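Gluconate kinase (Lactobacillus acidophilus, PDB 3LL3) probably phosphorylates a sugar or sugar acid with ATP, as a carbohydrate kinase of the FGGY family that binds ATP and D-xylulose. Local coordinates at residues 102-105 and 106-109; 45-49 and 50-54; 169-172 and 173-177. All blocks are in the same frame, centred on the assembly; numbering follows the deposited sequence.

Contact 1: 102-105 and 106-109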
loop_
_atom_site.group_PDB
_atom_site.type_symbol
_atom_site.label_atom_id
_atom_site.label_comp_id
_atom_site.label_asym_id
_atom_site.label_seq_id
_atom_site.Cartn_x
_atom_site.Cartn_y
_atom_site.Cartn_z
ATOM N N ASN A 102 24.993 1.878 -12.680
ATOM C CA ASN A 102 24.829 0.554 -12.084
ATOM C C ASN A 102 25.441 -0.598 -12.893
ATOM O O ASN A 102 25.052 -1.762 -12.742
ATOM C CB ASN A 102 23.361 0.295 -11.722
ATOM C CG ASN A 102 22.459 0.280 -12.934
ATOM O OD1 ASN A 102 22.804 -0.277 -13.980
ATOM N ND2 ASN A 102 21.278 0.878 -12.797
ATOM N N CYS A 103 26.417 -0.271 -13.733
ATOM C CA CYS A 103 27.032 -1.273 -14.602
ATOM C C CYS A 103 27.528 -2.494 -13.829
ATOM O O CYS A 103 27.511 -3.607 -14.359
ATOM C CB CYS A 103 28.167 -0.655 -15.430
ATOM S SG CYS A 103 29.602 -0.027 -14.471
ATOM N N ALA A 104 27.946 -2.283 -12.579
ATOM C CA ALA A 104 28.532 -3.341 -11.747
ATOM C C ALA A 104 27.522 -4.129 -10.919
ATOM O O ALA A 104 27.897 -4.898 -10.032
ATOM C CB ALA A 104 29.595 -2.752 -10.820
ATOM N N LYS A 105 26.245 -3.932 -11.202
ATOM C CA LYS A 105 25.200 -4.496 -10.360
ATOM C C LYS A 105 25.245 -6.029 -10.266
ATOM O O LYS A 105 25.032 -6.578 -9.187
ATOM C CB LYS A 105 23.817 -3.931 -10.738
ATOM C CG LYS A 105 22.734 -4.945 -11.039
ATOM C CD LYS A 105 22.745 -5.265 -12.533
ATOM C CE LYS A 105 22.308 -4.052 -13.348
ATOM N NZ LYS A 105 23.128 -3.850 -14.587
ATOM N N SER A 106 25.573 -6.707 -11.367
ATOM C CA SER A 106 25.689 -8.166 -11.347
ATOM C C SER A 106 26.943 -8.572 -10.583
ATOM O O SER A 106 26.949 -9.563 -9.846
ATOM C CB SER A 106 25.729 -8.738 -12.769
ATOM O OG SER A 106 24.604 -8.313 -13.518
ATOM N N ILE A 107 28.000 -7.788 -10.754
ATOM C CA ILE A 107 29.258 -8.049 -10.069
ATOM C C ILE A 107 29.013 -8.074 -8.576
ATOM O O ILE A 107 29.545 -8.920 -7.859
ATOM C CB ILE A 107 30.319 -6.961 -10.364
ATOM C CG1 ILE A 107 30.749 -6.973 -11.842
ATOM C CG2 ILE A 107 31.508 -7.112 -9.424
ATOM C CD1 ILE A 107 31.401 -8.260 -12.293
ATOM N N VAL A 108 28.199 -7.129 -8.108
ATOM C CA VAL A 108 27.931 -6.998 -6.680
ATOM C C VAL A 108 27.125 -8.179 -6.184
ATOM O O VAL A 108 27.437 -8.775 -5.151
ATOM C CB VAL A 108 27.183 -5.688 -6.366
ATOM C CG1 VAL A 108 26.680 -5.696 -4.930
ATOM C CG2 VAL A 108 28.091 -4.482 -6.642
ATOM N N GLN A 109 26.081 -8.520 -6.928
ATOM C CA GLN A 109 25.250 -9.653 -6.548
ATOM C C GLN A 109 26.089 -10.935 -6.420
ATOM O O GLN A 109 25.977 -11.641 -5.422
ATOM C CB GLN A 109 24.079 -9.826 -7.522
ATOM C CG GLN A 109 23.112 -10.930 -7.128
ATOM C CD GLN A 109 22.520 -10.724 -5.749
ATOM O OE1 GLN A 109 22.622 -11.599 -4.879
ATOM N NE2 GLN A 109 21.905 -9.556 -5.530
HETATM O O HOH W 1 27.476 -6.108 -13.284
#
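Helix 105-114 begins here, where Ala104 at the N-cap meets Ile107 and Val108 of the first turn. A type I beta turn from Asn102 to Lys105 leads into it, closed by Lys105 N on Asn102 O at 2.9 Å. Val108 N then bonds to Ala104 O at 3.0 Å, nearly head-on to the carbonyl, and Gln109 N reaches Lys105 O at 3.2 Å. Alanine has no side-chain acceptor for the first amides, and a water does part of that work: it donates to Cys103 O at 2.7 Å and accepts from Ile107 N at 3.1 Å. Ala104 CB lies 4.3 Å from Ile107 CB, and CG2 of Val108, placed next to its own backbone N, rests against Ala104 O at 3.4 Å. The methyl of Ala104 and the branched chains of Ile107 and Val108 are apolar, which suits a face that packs on aromatic rings. Lys105, bent at three torsions, curls back so that NZ makes a weak bond to Asn102 O, as fits a long, exposed chain. Helix 133-143 supplies those rings, with Tyr135 touching Ala104 and Val108 and Trp139 touching Cys103 and Ile107.

Contact 2: 45-49 and 50-54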
loop_
_atom_site.group_PDB
_atom_site.type_symbol
_atom_site.label_atom_id
_atom_site.label_comp_id
_atom_site.label_asym_id
_atom_site.label_seq_id
_atom_site.Cartn_x
_atom_site.Cartn_y
_atom_site.Cartn_z
ATOM N N ALA A 45 25.260 6.200 -16.164
ATOM C CA ALA A 45 25.304 7.493 -15.502
ATOM C C ALA A 45 26.730 8.025 -15.486
ATOM O O ALA A 45 27.471 7.811 -14.523
ATOM C CB ALA A 45 24.749 7.373 -14.086
ATOM N N GLU A 46 27.113 8.699 -16.568
ATOM C CA GLU A 46 28.474 9.201 -16.741
ATOM C C GLU A 46 28.437 10.700 -16.981
ATOM O O GLU A 46 27.410 11.252 -17.381
ATOM C CB GLU A 46 29.158 8.533 -17.940
ATOM C CG GLU A 46 29.245 7.016 -17.871
ATOM C CD GLU A 46 29.946 6.415 -19.086
ATOM O OE1 GLU A 46 30.324 7.172 -20.005
ATOM O OE2 GLU A 46 30.126 5.184 -19.119
ATOM N N GLU A 47 29.553 11.366 -16.733
ATOM C CA GLU A 47 29.680 12.740 -17.185
ATOM C C GLU A 47 31.069 12.974 -17.746
ATOM O O GLU A 47 32.015 12.247 -17.419
ATOM C CB GLU A 47 29.309 13.747 -16.084
ATOM C CG GLU A 47 29.745 13.359 -14.688
ATOM C CD GLU A 47 28.960 14.085 -13.590
ATOM O OE1 GLU A 47 29.551 14.353 -12.522
ATOM O OE2 GLU A 47 27.764 14.388 -13.784
ATOM N N ASP A 48 31.176 13.979 -18.610
ATOM C CA ASP A 48 32.427 14.294 -19.296
ATOM C C ASP A 48 33.338 15.144 -18.403
ATOM O O ASP A 48 33.015 16.294 -18.090
ATOM C CB ASP A 48 32.125 15.018 -20.614
ATOM C CG ASP A 48 33.375 15.273 -21.459
ATOM O OD1 ASP A 48 34.508 15.198 -20.933
ATOM O OD2 ASP A 48 33.215 15.562 -22.664
ATOM N N PRO A 49 34.475 14.568 -17.975
ATOM C CA PRO A 49 35.409 15.274 -17.094
ATOM C C PRO A 49 35.878 16.596 -17.701
ATOM O O PRO A 49 36.086 17.542 -16.948
ATOM C CB PRO A 49 36.571 14.287 -16.957
ATOM C CG PRO A 49 35.955 12.975 -17.167
ATOM C CD PRO A 49 34.914 13.187 -18.230
ATOM N N LYS A 50 36.023 16.658 -19.025
ATOM C CA LYS A 50 36.403 17.906 -19.702
ATOM C C LYS A 50 35.361 19.030 -19.520
ATOM O O LYS A 50 35.721 20.186 -19.267
ATOM C CB LYS A 50 36.666 17.659 -21.192
ATOM C CG LYS A 50 37.925 16.868 -21.468
ATOM C CD LYS A 50 38.029 16.464 -22.930
ATOM C CE LYS A 50 39.462 16.139 -23.298
ATOM N NZ LYS A 50 40.354 17.311 -23.058
ATOM N N LEU A 51 34.082 18.683 -19.656
ATOM C CA LEU A 51 32.986 19.622 -19.396
ATOM C C LEU A 51 32.979 20.101 -17.953
ATOM O O LEU A 51 32.807 21.292 -17.681
ATOM C CB LEU A 51 31.632 18.989 -19.727
ATOM C CG LEU A 51 31.209 19.070 -21.190
ATOM C CD1 LEU A 51 32.395 18.771 -22.100
ATOM C CD2 LEU A 51 30.054 18.130 -21.482
ATOM N N ILE A 52 33.156 19.171 -17.024
ATOM C CA ILE A 52 33.177 19.529 -15.617
ATOM C C ILE A 52 34.323 20.490 -15.348
ATOM O O ILE A 52 34.138 21.519 -14.681
ATOM C CB ILE A 52 33.299 18.292 -14.710
ATOM C CG1 ILE A 52 32.027 17.447 -14.811
ATOM C CG2 ILE A 52 33.565 18.715 -13.279
ATOM C CD1 ILE A 52 32.006 16.226 -13.904
ATOM N N PHE A 53 35.501 20.173 -15.882
ATOM C CA PHE A 53 36.655 21.035 -15.677
ATOM C C PHE A 53 36.471 22.413 -16.321
ATOM O O PHE A 53 36.893 23.414 -15.758
ATOM C CB PHE A 53 37.949 20.389 -16.173
ATOM C CG PHE A 53 39.151 21.261 -15.984
ATOM C CD1 PHE A 53 39.737 21.901 -17.060
ATOM C CD2 PHE A 53 39.673 21.475 -14.719
ATOM C CE1 PHE A 53 40.836 22.726 -16.877
ATOM C CE2 PHE A 53 40.765 22.295 -14.530
ATOM C CZ PHE A 53 41.351 22.917 -15.608
ATOM N N ASP A 54 35.846 22.456 -17.497
ATOM C CA ASP A 54 35.488 23.727 -18.126
ATOM C C ASP A 54 34.544 24.547 -17.228
ATOM O O ASP A 54 34.730 25.751 -17.052
ATOM C CB ASP A 54 34.844 23.492 -19.497
ATOM C CG ASP A 54 35.853 23.041 -20.562
ATOM O OD1 ASP A 54 37.073 22.999 -20.278
ATOM O OD2 ASP A 54 35.427 22.734 -21.694
#
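Asp48 OD1 accepts from Lys50 N at 2.8 Å, a capping bond at the N-cap of helix 49-65. The amide approaches from above the carboxylate plane, 39° out of it, and the N-H points somewhat off the oxygen. CG of Asp48 stands anti to the backbone N (chi1 -175°), which swings the carboxylate forward over the first turn. There OD1 also touches Lys50 CB, while OD2 lies 3.4 Å from CD1 of Leu51, whose side chain crosses that of Asp48 at about a right angle. Aspartate suits the place because its short arm returns an acceptor to an amide that no earlier turn can serve, and its negative charge would be favoured by the positive end of the helix dipole. With alanine in place of Asp48, Lys50 N would probably lose its capping acceptor and CD1 of Leu51 the carboxylate it rests on. Pro49 fits the first helical position, where no amide hydrogen is needed. The regular ladder follows, with Ile52 N on Asp48 O at 3.1 Å and Phe53 N on Pro49 O at 2.9 Å. Just before the cap, the arm of Glu47, extended beyond CG, runs across the end of Ile52, OE1 coming 3.4 Å from CD1. The incoming strand 46-47 pairs antiparallel with 96-97, and helix 157-166 packs beside the helix start, Tyr160 against Pro49 and Lys50, Ile157 against Ile52; the ring of Phe53 meets Tyr221 edge-to-face.

Contact 3: 169-172 and 173-177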
loop_
_atom_site.group_PDB
_atom_site.type_symbol
_atom_site.label_atom_id
_atom_site.label_comp_id
_atom_site.label_asym_id
_atom_site.label_seq_id
_atom_site.Cartn_x
_atom_site.Cartn_y
_atom_site.Cartn_z
ATOM N N LEU A 169 48.657 14.217 -8.836
ATOM C CA LEU A 169 47.592 13.253 -8.619
ATOM C C LEU A 169 47.541 12.886 -7.150
ATOM O O LEU A 169 48.305 12.033 -6.695
ATOM C CB LEU A 169 47.824 11.982 -9.437
ATOM C CG LEU A 169 47.182 11.908 -10.819
ATOM C CD1 LEU A 169 47.392 10.520 -11.442
ATOM C CD2 LEU A 169 45.708 12.216 -10.728
ATOM N N VAL A 170 46.621 13.513 -6.417
ATOM C CA VAL A 170 46.490 13.280 -4.991
ATOM C C VAL A 170 45.013 13.184 -4.612
ATOM O O VAL A 170 44.187 13.940 -5.129
ATOM C CB VAL A 170 47.112 14.428 -4.200
ATOM C CG1 VAL A 170 47.002 14.162 -2.709
ATOM C CG2 VAL A 170 48.583 14.626 -4.612
ATOM N N THR A 171 44.687 12.242 -3.739
ATOM C CA THR A 171 43.335 12.166 -3.171
ATOM C C THR A 171 43.399 12.355 -1.650
ATOM O O THR A 171 44.454 12.142 -1.040
ATOM C CB THR A 171 42.631 10.836 -3.541
ATOM O OG1 THR A 171 41.240 10.917 -3.207
ATOM C CG2 THR A 171 43.266 9.645 -2.818
ATOM N N ASP A 172 42.304 12.777 -1.024
ATOM C CA ASP A 172 42.322 12.892 0.424
ATOM C C ASP A 172 41.733 11.619 1.007
ATOM O O ASP A 172 41.054 10.868 0.315
ATOM C CB ASP A 172 41.512 14.099 0.915
ATOM C CG ASP A 172 40.017 13.908 0.705
ATOM O OD1 ASP A 172 39.289 13.641 1.689
ATOM O OD2 ASP A 172 39.573 14.014 -0.460
ATOM N N THR A 173 42.000 11.389 2.281
ATOM C CA THR A 173 41.501 10.226 2.988
ATOM C C THR A 173 39.977 10.023 2.821
ATOM O O THR A 173 39.540 8.910 2.623
ATOM C CB THR A 173 41.814 10.334 4.487
ATOM O OG1 THR A 173 43.224 10.545 4.676
ATOM C CG2 THR A 173 41.380 9.088 5.208
ATOM N N THR A 174 39.172 11.089 2.921
ATOM C CA THR A 174 37.706 10.907 2.900
ATOM C C THR A 174 37.236 10.467 1.521
ATOM O O THR A 174 36.200 9.813 1.378
ATOM C CB THR A 174 36.918 12.198 3.288
ATOM O OG1 THR A 174 36.896 13.090 2.171
ATOM C CG2 THR A 174 37.539 12.891 4.484
HETATM N N MSE A 175 37.999 10.829 0.496
HETATM C CA MSE A 175 37.643 10.449 -0.865
HETATM C C MSE A 175 38.127 9.017 -1.172
HETATM O O MSE A 175 37.447 8.264 -1.856
HETATM C CB MSE A 175 38.208 11.455 -1.869
HETATM C CG MSE A 175 37.699 11.258 -3.274
HETATM SE SE MSE A 175 35.775 11.539 -3.507
HETATM C CE MSE A 175 35.692 13.440 -3.001
ATOM N N ALA A 176 39.298 8.657 -0.657
ATOM C CA ALA A 176 39.785 7.284 -0.755
ATOM C C ALA A 176 38.782 6.368 -0.031
ATOM O O ALA A 176 38.569 5.217 -0.428
ATOM C CB ALA A 176 41.169 7.170 -0.133
ATOM N N ALA A 177 38.148 6.918 1.014
ATOM C CA ALA A 177 37.158 6.192 1.790
ATOM C C ALA A 177 35.935 5.795 0.962
ATOM O O ALA A 177 35.239 4.853 1.322
ATOM C CB ALA A 177 36.743 6.991 3.053
#
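Thr174 OG1 donates to Asp172 OD1 at 2.5 Å, a short bond that uses the syn lone pair of the carboxylate. Asp172 OD1 also accepts from Thr174 N at 2.8 Å, weakly because the N-H points well off it. A longer bond, again weak, runs from Met175 N to Asp172 OD1 at 3.3 Å. Three donors thus grip OD1 of Asp172, which stands at the N-cap of the short helix 173-176 and caps it. Its CG sits between the backbone N and the carbonyl carbon (chi1 69°), which folds the carboxylate back onto the first helical amides. The other oxygen, OD2, forms a salt bridge with Lys158, so both oxygens of this buried group have partners. Thr174 suits the second helical position (N2): its hydroxyl gives its hydrogen to Asp172 and accepts in turn from Ser238 N. The backbone joins in where Ala176 N reaches Asp172 O at 3.0 Å, and Met175 N bonds weakly to that oxygen too. Outward from the cap, Met175, a selenomethionine, sets CB 3.2 Å from Asp172 OD2 and 3.4 Å from OG1 of Thr171, which itself bonds to Glu159. The Thr171 and Met175 side chains cross at about a right angle, and CB of Ala176 lies near Asp172 O, its small side chain fitting against Trp189. A buried carboxylate flanked by a lysine, a hydroxyl and the amides of a helix start is likely to stay ionised, its charge probably stabilised by these donors as the chain turns from strand to helix.

All three contacts are helix starts in the range of the N-terminal FGGY domain, and they do not touch one another. Contact 3 is the buried one; contacts 1 and 2 are only partly buried, each including exposed residues. The capping differs as well: contact 3 uses a carboxylate with several donors and a lysine, contact 2 a carboxylate with a single amide, and contact 1 no side-chain cap but a bridging water. Contacts 2 and 3 share a neighbour, helix 157-166, and both follow a short strand, whereas contact 1 follows a beta turn and leans on helix 133-143. Asp101 ties contacts 1 and 2 together, bonding to Cys103 and Ala45.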